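Local coordinates for Lmo0305 protein (PDB 3PJ0) that is of unknown function but belongs to the beta-eliminating lyase family and has the fold of the pyridoxal-phosphate-dependent aminotransferase clan, at residues T5-T8 and S9-T13; R81-A84 and D85-E88; I257-M260 and A261-F264. All blocks are in the same frame, centred on the assembly; numbering follows the deposited sequence.

Contact 1: T5-T8 and S9-T13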
loop_
_atom_site.group_PDB
_atom_site.type_symbol
_atom_site.label_atom_id
_atom_site.label_comp_id
_atom_site.label_asym_id
_atom_site.label_seq_id
_atom_site.Cartn_x
_atom_site.Cartn_y
_atom_site.Cartn_z
ATOM N N THR A 5 12.925 -30.416 6.883
ATOM C CA THR A 5 12.640 -31.607 6.077
ATOM C C THR A 5 11.182 -31.550 5.565
ATOM O O THR A 5 10.919 -31.805 4.373
ATOM C CB THR A 5 12.859 -32.909 6.876
ATOM O OG1 THR A 5 14.214 -32.985 7.361
ATOM C CG2 THR A 5 12.563 -34.142 5.994
ATOM N N LEU A 6 10.246 -31.198 6.454
ATOM C CA LEU A 6 8.824 -31.064 6.074
ATOM C C LEU A 6 8.633 -29.953 5.055
ATOM O O LEU A 6 7.929 -30.120 4.065
ATOM C CB LEU A 6 7.947 -30.784 7.303
ATOM C CG LEU A 6 6.428 -30.706 7.062
ATOM C CD1 LEU A 6 5.869 -32.030 6.557
ATOM C CD2 LEU A 6 5.693 -30.291 8.316
ATOM N N LYS A 7 9.255 -28.802 5.314
ATOM C CA LYS A 7 9.178 -27.637 4.412
ATOM C C LYS A 7 9.640 -28.023 3.002
ATOM O O LYS A 7 8.973 -27.729 2.013
ATOM C CB LYS A 7 10.084 -26.512 4.949
ATOM C CG LYS A 7 10.190 -25.278 4.056
ATOM C CD LYS A 7 11.576 -24.575 4.167
ATOM C CE LYS A 7 12.683 -25.400 3.442
ATOM N NZ LYS A 7 14.060 -24.825 3.457
ATOM N N THR A 8 10.792 -28.681 2.928
ATOM C CA THR A 8 11.386 -29.097 1.658
ATOM C C THR A 8 10.516 -30.114 0.945
ATOM O O THR A 8 10.290 -30.003 -0.259
ATOM C CB THR A 8 12.819 -29.666 1.874
ATOM O OG1 THR A 8 13.674 -28.596 2.312
ATOM C CG2 THR A 8 13.385 -30.282 0.600
ATOM N N SER A 9 10.013 -31.092 1.696
ATOM C CA SER A 9 9.122 -32.108 1.135
ATOM C C SER A 9 7.859 -31.484 0.533
ATOM O O SER A 9 7.402 -31.864 -0.558
ATOM C CB SER A 9 8.725 -33.076 2.245
ATOM O OG SER A 9 7.802 -34.036 1.786
ATOM N N TYR A 10 7.290 -30.541 1.265
ATOM C CA TYR A 10 6.055 -29.853 0.846
ATOM C C TYR A 10 6.299 -29.012 -0.389
ATOM O O TYR A 10 5.512 -29.055 -1.359
ATOM C CB TYR A 10 5.566 -28.958 1.964
ATOM C CG TYR A 10 4.254 -28.235 1.701
ATOM C CD1 TYR A 10 3.043 -28.889 1.878
ATOM C CD2 TYR A 10 4.224 -26.904 1.316
ATOM C CE1 TYR A 10 1.834 -28.250 1.665
ATOM C CE2 TYR A 10 2.997 -26.239 1.108
ATOM C CZ TYR A 10 1.816 -26.928 1.287
ATOM O OH TYR A 10 0.594 -26.330 1.120
ATOM N N GLN A 11 7.375 -28.229 -0.344
ATOM C CA GLN A 11 7.736 -27.388 -1.476
ATOM C C GLN A 11 7.936 -28.183 -2.797
ATOM O O GLN A 11 7.606 -27.659 -3.860
ATOM C CB GLN A 11 8.920 -26.470 -1.114
ATOM C CG GLN A 11 8.477 -25.363 -0.149
ATOM C CD GLN A 11 9.604 -24.485 0.372
ATOM O OE1 GLN A 11 10.781 -24.867 0.361
ATOM N NE2 GLN A 11 9.240 -23.316 0.863
ATOM N N LYS A 12 8.361 -29.446 -2.719
ATOM C CA LYS A 12 8.615 -30.278 -3.899
ATOM C C LYS A 12 7.372 -30.946 -4.485
ATOM O O LYS A 12 7.432 -31.527 -5.580
ATOM C CB LYS A 12 9.620 -31.385 -3.546
ATOM C CG LYS A 12 11.048 -30.929 -3.326
ATOM C CD LYS A 12 11.863 -32.056 -2.709
ATOM C CE LYS A 12 13.348 -31.791 -2.779
ATOM N NZ LYS A 12 14.140 -32.908 -2.178
ATOM N N THR A 13 6.246 -30.894 -3.773
ATOM C CA THR A 13 5.056 -31.603 -4.261
ATOM C C THR A 13 4.432 -30.911 -5.459
ATOM O O THR A 13 4.311 -29.689 -5.468
ATOM C CB THR A 13 3.991 -31.772 -3.153
ATOM O OG1 THR A 13 3.638 -30.486 -2.628
ATOM C CG2 THR A 13 4.504 -32.668 -2.048
#
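Ser-9 N donates to Thr-5 O at 2.9 Å, and Tyr-10 N donates to Leu-6 O in the same way. Gln-11 N then reaches Lys-7 O, also over 2.9 Å. The last bond of the series, Lys-12 N to Thr-8 O, is longer at 3.2 Å and more bent, with an N-H...O angle of 137°. This i to i+4 ladder makes the segment the final turns of helix 2-11. Beyond them, Thr-13 folds back on the helix end: its OG1 is hydrogen-bonded to Tyr-10 O at 2.7 Å, in the carbonyl plane, and its N binds the same oxygen. Thr-13 OG1 is also bonded to Tyr-15 O and Lys-16 NZ. The Ser-9 hydroxyl is bonded to Asp-312 and Gln-311. Thr-5, Leu-6, Ser-9 and Tyr-10 face helix 300-314.

The side-chain packing is lighter. Thr-8 and Lys-12 run side by side in the same direction. Thr-8 OG1, at chi1 -67°, bonds Asn-4 O, which leaves CG2 anti to the backbone N and facing along the Lys-12 chain, 3.7 Å from Lys-12 CE. The Gln-11 amide lies across the Lys-7 chain, with OE1 3.7 Å from Lys-7 CE. Lys-7 bends at chi2 and chi3, which brings NZ back to Asn-4 OD1. Gln-11 and Lys-12 are exposed and modelled in two conformers, so their side-chain contacts hold for one conformer and are less certain.

Contact 2: R81-A84 and D85-E88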
loop_
_atom_site.group_PDB
_atom_site.type_symbol
_atom_site.label_atom_id
_atom_site.label_comp_id
_atom_site.label_asym_id
_atom_site.label_seq_id
_atom_site.Cartn_x
_atom_site.Cartn_y
_atom_site.Cartn_z
ATOM N N ARG A 81 -11.308 3.512 14.493
ATOM C CA ARG A 81 -11.098 4.933 14.872
ATOM C C ARG A 81 -12.290 5.840 14.518
ATOM O O ARG A 81 -12.701 6.690 15.310
ATOM C CB ARG A 81 -9.792 5.491 14.273
ATOM C CG ARG A 81 -9.540 7.000 14.586
ATOM C CD ARG A 81 -9.486 7.315 16.066
ATOM N NE ARG A 81 -9.360 8.758 16.241
ATOM C CZ ARG A 81 -8.208 9.428 16.256
ATOM N NH1 ARG A 81 -7.039 8.798 16.188
ATOM N NH2 ARG A 81 -8.238 10.755 16.356
ATOM N N ILE A 82 -12.845 5.672 13.319
ATOM C CA ILE A 82 -13.985 6.460 12.925
ATOM C C ILE A 82 -15.142 6.231 13.910
ATOM O O ILE A 82 -15.736 7.202 14.399
ATOM C CB ILE A 82 -14.413 6.137 11.494
ATOM C CG1 ILE A 82 -13.313 6.546 10.521
ATOM C CG2 ILE A 82 -15.757 6.835 11.106
ATOM C CD1 ILE A 82 -13.473 5.997 9.077
ATOM N N TRP A 83 -15.452 4.968 14.234
ATOM C CA TRP A 83 -16.543 4.698 15.184
ATOM C C TRP A 83 -16.195 5.204 16.594
ATOM O O TRP A 83 -17.063 5.683 17.276
ATOM C CB TRP A 83 -16.960 3.229 15.193
ATOM C CG TRP A 83 -17.521 2.734 13.892
ATOM C CD1 TRP A 83 -17.111 1.644 13.203
ATOM C CD2 TRP A 83 -18.537 3.349 13.093
ATOM N NE1 TRP A 83 -17.812 1.515 12.045
ATOM C CE2 TRP A 83 -18.692 2.555 11.940
ATOM C CE3 TRP A 83 -19.343 4.494 13.242
ATOM C CZ2 TRP A 83 -19.624 2.851 10.943
ATOM C CZ3 TRP A 83 -20.262 4.803 12.233
ATOM C CH2 TRP A 83 -20.398 3.981 11.111
ATOM N N ALA A 84 -14.922 5.133 17.006
ATOM C CA ALA A 84 -14.516 5.659 18.317
ATOM C C ALA A 84 -14.768 7.174 18.395
ATOM O O ALA A 84 -15.268 7.695 19.425
ATOM C CB ALA A 84 -13.041 5.333 18.605
ATOM N N ASP A 85 -14.437 7.877 17.309
ATOM C CA ASP A 85 -14.696 9.308 17.227
ATOM C C ASP A 85 -16.188 9.649 17.263
ATOM O O ASP A 85 -16.568 10.593 17.925
ATOM C CB ASP A 85 -14.072 9.908 15.980
ATOM C CG ASP A 85 -12.555 10.063 16.086
ATOM O OD1 ASP A 85 -11.966 9.922 17.189
ATOM O OD2 ASP A 85 -11.958 10.361 15.031
ATOM N N ARG A 86 -17.019 8.901 16.541
ATOM C CA ARG A 86 -18.478 9.117 16.543
ATOM C C ARG A 86 -19.102 8.921 17.935
ATOM O O ARG A 86 -20.020 9.664 18.331
ATOM C CB ARG A 86 -19.203 8.132 15.593
ATOM C CG ARG A 86 -18.897 8.248 14.135
ATOM C CD ARG A 86 -19.320 9.579 13.506
ATOM N NE ARG A 86 -19.004 9.498 12.078
ATOM C CZ ARG A 86 -19.801 8.955 11.160
ATOM N NH1 ARG A 86 -21.001 8.466 11.480
ATOM N NH2 ARG A 86 -19.388 8.891 9.900
ATOM N N LYS A 87 -18.586 7.945 18.680
ATOM C CA LYS A 87 -19.095 7.587 20.006
ATOM C C LYS A 87 -18.293 8.203 21.153
ATOM O O LYS A 87 -18.645 8.008 22.305
ATOM C CB LYS A 87 -19.026 6.066 20.189
ATOM C CG LYS A 87 -19.717 5.229 19.137
ATOM C CD LYS A 87 -21.216 5.346 19.194
ATOM C CE LYS A 87 -21.850 4.525 18.097
ATOM N NZ LYS A 87 -23.318 4.718 18.087
ATOM N N GLU A 88 -17.222 8.938 20.828
ATOM C CA GLU A 88 -16.292 9.511 21.814
ATOM C C GLU A 88 -15.928 8.436 22.857
ATOM O O GLU A 88 -16.094 8.610 24.059
ATOM C CB GLU A 88 -16.822 10.808 22.455
ATOM C CG GLU A 88 -16.764 12.049 21.533
ATOM C CD GLU A 88 -17.092 13.373 22.252
ATOM O OE1 GLU A 88 -17.245 13.378 23.489
ATOM O OE2 GLU A 88 -17.189 14.413 21.573
HETATM O O HOH W 1 -10.025 12.178 15.153
HETATM O O HOH W 2 -16.014 9.906 13.216
#
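Arg-81 and Asp-85 form a salt bridge one helical turn apart. Arg-81 NE donates to Asp-85 OD1 at 3.0 Å, with an N-H...O angle of 159°. A second, weak bond runs from the same NE to Asp-85 OD2 at 3.3 Å. The carboxylate meets the guanidinium at its edge, but the two planes are nearly perpendicular, 83° apart. NE meets OD1 on its syn side, well out of the carboxylate plane. A water also joins the pair: it donates to Asp-85 OD2 and accepts a weak bond from Arg-81 NH2. The bend at chi2 (58°) turns the Arg-81 chain forward along the helix, bringing NE to Asp-85. Arg-81 NH1 is held by Gln-112.

On another side of the helix, Arg-86 lies against Trp-83. Trp-83 CZ3 sits over one face of the guanidinium, 3.8 Å from Arg-86 NH1. Arg-86 CG also packs on Trp-83 CE3 at 3.9 Å. Glu-227 fixes the guanidinium through a salt bridge to NH2. A second water donates to Ile-82 O at 3.0 Å and is weakly bonded by Arg-86 NE. Lys-87 N donates to Trp-83 O at 3.1 Å, and Glu-88 leaves the helix with positive phi.

These are the last turns of helix 72-87. Trp-83 NE1 is hydrogen-bonded to Ser-201 OG; its ring stacks on Phe-224 and touches strand 173-178 of the seven-stranded sheet. Ile-82 packs on helix 222-234.

Contact 3: I257-M260 and A261-F264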
loop_
_atom_site.group_PDB
_atom_site.type_symbol
_atom_site.label_atom_id
_atom_site.label_comp_id
_atom_site.label_asym_id
_atom_site.label_seq_id
_atom_site.Cartn_x
_atom_site.Cartn_y
_atom_site.Cartn_z
ATOM N N ILE A 257 -15.383 -16.309 -7.464
ATOM C CA ILE A 257 -16.547 -16.103 -6.596
ATOM C C ILE A 257 -17.602 -17.223 -6.789
ATOM O O ILE A 257 -18.206 -17.706 -5.807
ATOM C CB ILE A 257 -17.159 -14.688 -6.757
ATOM C CG1 ILE A 257 -18.178 -14.388 -5.624
ATOM C CG2 ILE A 257 -17.865 -14.530 -8.135
ATOM C CD1 ILE A 257 -17.632 -14.559 -4.195
ATOM N N GLY A 258 -17.787 -17.704 -8.018
ATOM C CA GLY A 258 -18.749 -18.760 -8.266
ATOM C C GLY A 258 -18.349 -20.143 -7.756
ATOM O O GLY A 258 -19.142 -21.101 -7.864
ATOM N N LYS A 259 -17.127 -20.269 -7.235
ATOM C CA LYS A 259 -16.616 -21.532 -6.698
ATOM C C LYS A 259 -16.726 -21.687 -5.175
ATOM O O LYS A 259 -16.276 -22.703 -4.632
ATOM C CB LYS A 259 -15.148 -21.712 -7.077
ATOM C CG LYS A 259 -14.880 -21.743 -8.574
ATOM C CD LYS A 259 -13.452 -22.195 -8.846
ATOM C CE LYS A 259 -13.074 -22.126 -10.321
ATOM N NZ LYS A 259 -11.611 -22.376 -10.537
HETATM N N MSE A 260 -17.279 -20.705 -4.472
HETATM C CA MSE A 260 -17.324 -20.798 -3.007
HETATM C C MSE A 260 -18.053 -22.048 -2.518
HETATM O O MSE A 260 -17.589 -22.689 -1.564
HETATM C CB MSE A 260 -17.878 -19.511 -2.359
HETATM C CG MSE A 260 -17.044 -18.277 -2.688
HETATM SE SE MSE A 260 -15.249 -18.406 -1.966
HETATM C CE MSE A 260 -14.252 -17.534 -3.431
ATOM N N ALA A 261 -19.179 -22.391 -3.135
ATOM C CA ALA A 261 -19.927 -23.612 -2.749
ATOM C C ALA A 261 -19.115 -24.889 -3.011
ATOM O O ALA A 261 -19.140 -25.831 -2.202
ATOM C CB ALA A 261 -21.271 -23.668 -3.455
ATOM N N GLU A 262 -18.430 -24.917 -4.155
ATOM C CA GLU A 262 -17.545 -26.026 -4.556
ATOM C C GLU A 262 -16.411 -26.237 -3.526
ATOM O O GLU A 262 -16.065 -27.386 -3.179
ATOM C CB GLU A 262 -16.945 -25.726 -5.941
ATOM C CG GLU A 262 -15.823 -26.643 -6.357
ATOM C CD GLU A 262 -15.082 -26.177 -7.607
ATOM O OE1 GLU A 262 -15.683 -25.512 -8.481
ATOM O OE2 GLU A 262 -13.886 -26.534 -7.712
ATOM N N TYR A 263 -15.798 -25.132 -3.087
ATOM C CA TYR A 263 -14.708 -25.197 -2.099
ATOM C C TYR A 263 -15.233 -25.673 -0.756
ATOM O O TYR A 263 -14.554 -26.399 -0.065
ATOM C CB TYR A 263 -13.996 -23.834 -1.865
ATOM C CG TYR A 263 -13.304 -23.181 -3.051
ATOM C CD1 TYR A 263 -12.808 -23.931 -4.128
ATOM C CD2 TYR A 263 -13.057 -21.809 -3.038
ATOM C CE1 TYR A 263 -12.154 -23.303 -5.179
ATOM C CE2 TYR A 263 -12.387 -21.184 -4.068
ATOM C CZ TYR A 263 -11.953 -21.924 -5.130
ATOM O OH TYR A 263 -11.270 -21.278 -6.125
ATOM N N PHE A 264 -16.441 -25.242 -0.389
ATOM C CA PHE A 264 -17.103 -25.681 0.866
ATOM C C PHE A 264 -17.370 -27.187 0.856
ATOM O O PHE A 264 -17.060 -27.878 1.823
ATOM C CB PHE A 264 -18.390 -24.852 1.058
ATOM C CG PHE A 264 -19.314 -25.324 2.150
ATOM C CD1 PHE A 264 -18.862 -25.582 3.437
ATOM C CD2 PHE A 264 -20.684 -25.431 1.893
ATOM C CE1 PHE A 264 -19.762 -25.998 4.436
ATOM C CE2 PHE A 264 -21.587 -25.805 2.889
ATOM C CZ PHE A 264 -21.133 -26.087 4.156
HETATM O O HOH W 3 -19.372 -23.472 -6.363
#
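Lys-259 lies over the ring of Tyr-263, and this is the close side of the contact. Its CB makes a CH-pi contact, 4.0 Å from the centroid of the Tyr-263 ring and 21° off the ring normal. Lys-259 O sits over one face of the same ring, offset toward the rim. That oxygen also accepts from Tyr-263 N at 2.9 Å, so one carbonyl meets both backbone and ring. Farther out, in the conformer described of the two modelled, Lys-259 CD reaches Tyr-263 OH at 3.6 Å. The polar ends of both residues converge on Asp-338: Lys-259 NZ forms a salt bridge with its OD1, and Tyr-263 OH is hydrogen-bonded to the same atom.

Met-260, modelled as selenomethionine, approaches the ring obliquely in a Met-aromatic contact, its SE 5.4 Å from the Tyr-263 centroid. Bends at chi2 (-64°) and chi3 bring the chain round, with CE 4.1 Å from Tyr-263 CE2. Met-260 opens helix 260-275, which follows helix 243-256 after a short turn; Lys-259 is the residue just before it. Met-260 and Phe-264 both touch Pro-186 of helix 185-188.

The other side is looser. Ala-261 and Glu-262 are exposed. Glu-262 runs alongside Lys-259, but in this same lysine conformer OE1 comes no nearer than 3.9 Å, to Lys-259 CG. A water spans the turn here. It donates to Gly-258 O and accepts from Glu-262 N, both at 2.8 Å.

The three contacts follow one another along the chain and neither nest nor cross. Each joins two adjoining segments, so none closes a long loop. Contact 1 comes first, on helix 2-11, and places the N terminus against helix 300-314 from late in the chain. Contact 2 ends helix 72-87 beside the seven-stranded sheet and helix 222-234. Contact 3 opens helix 260-275 just after helix 243-256 and is tied to Asp-338. Contact 2 lies across the chain's centre from both others, its centre about 47 Å from that of contact 1 and about 36 Å from that of contact 3. The centres of contacts 1 and 3 are about 28 Å apart. None touches another.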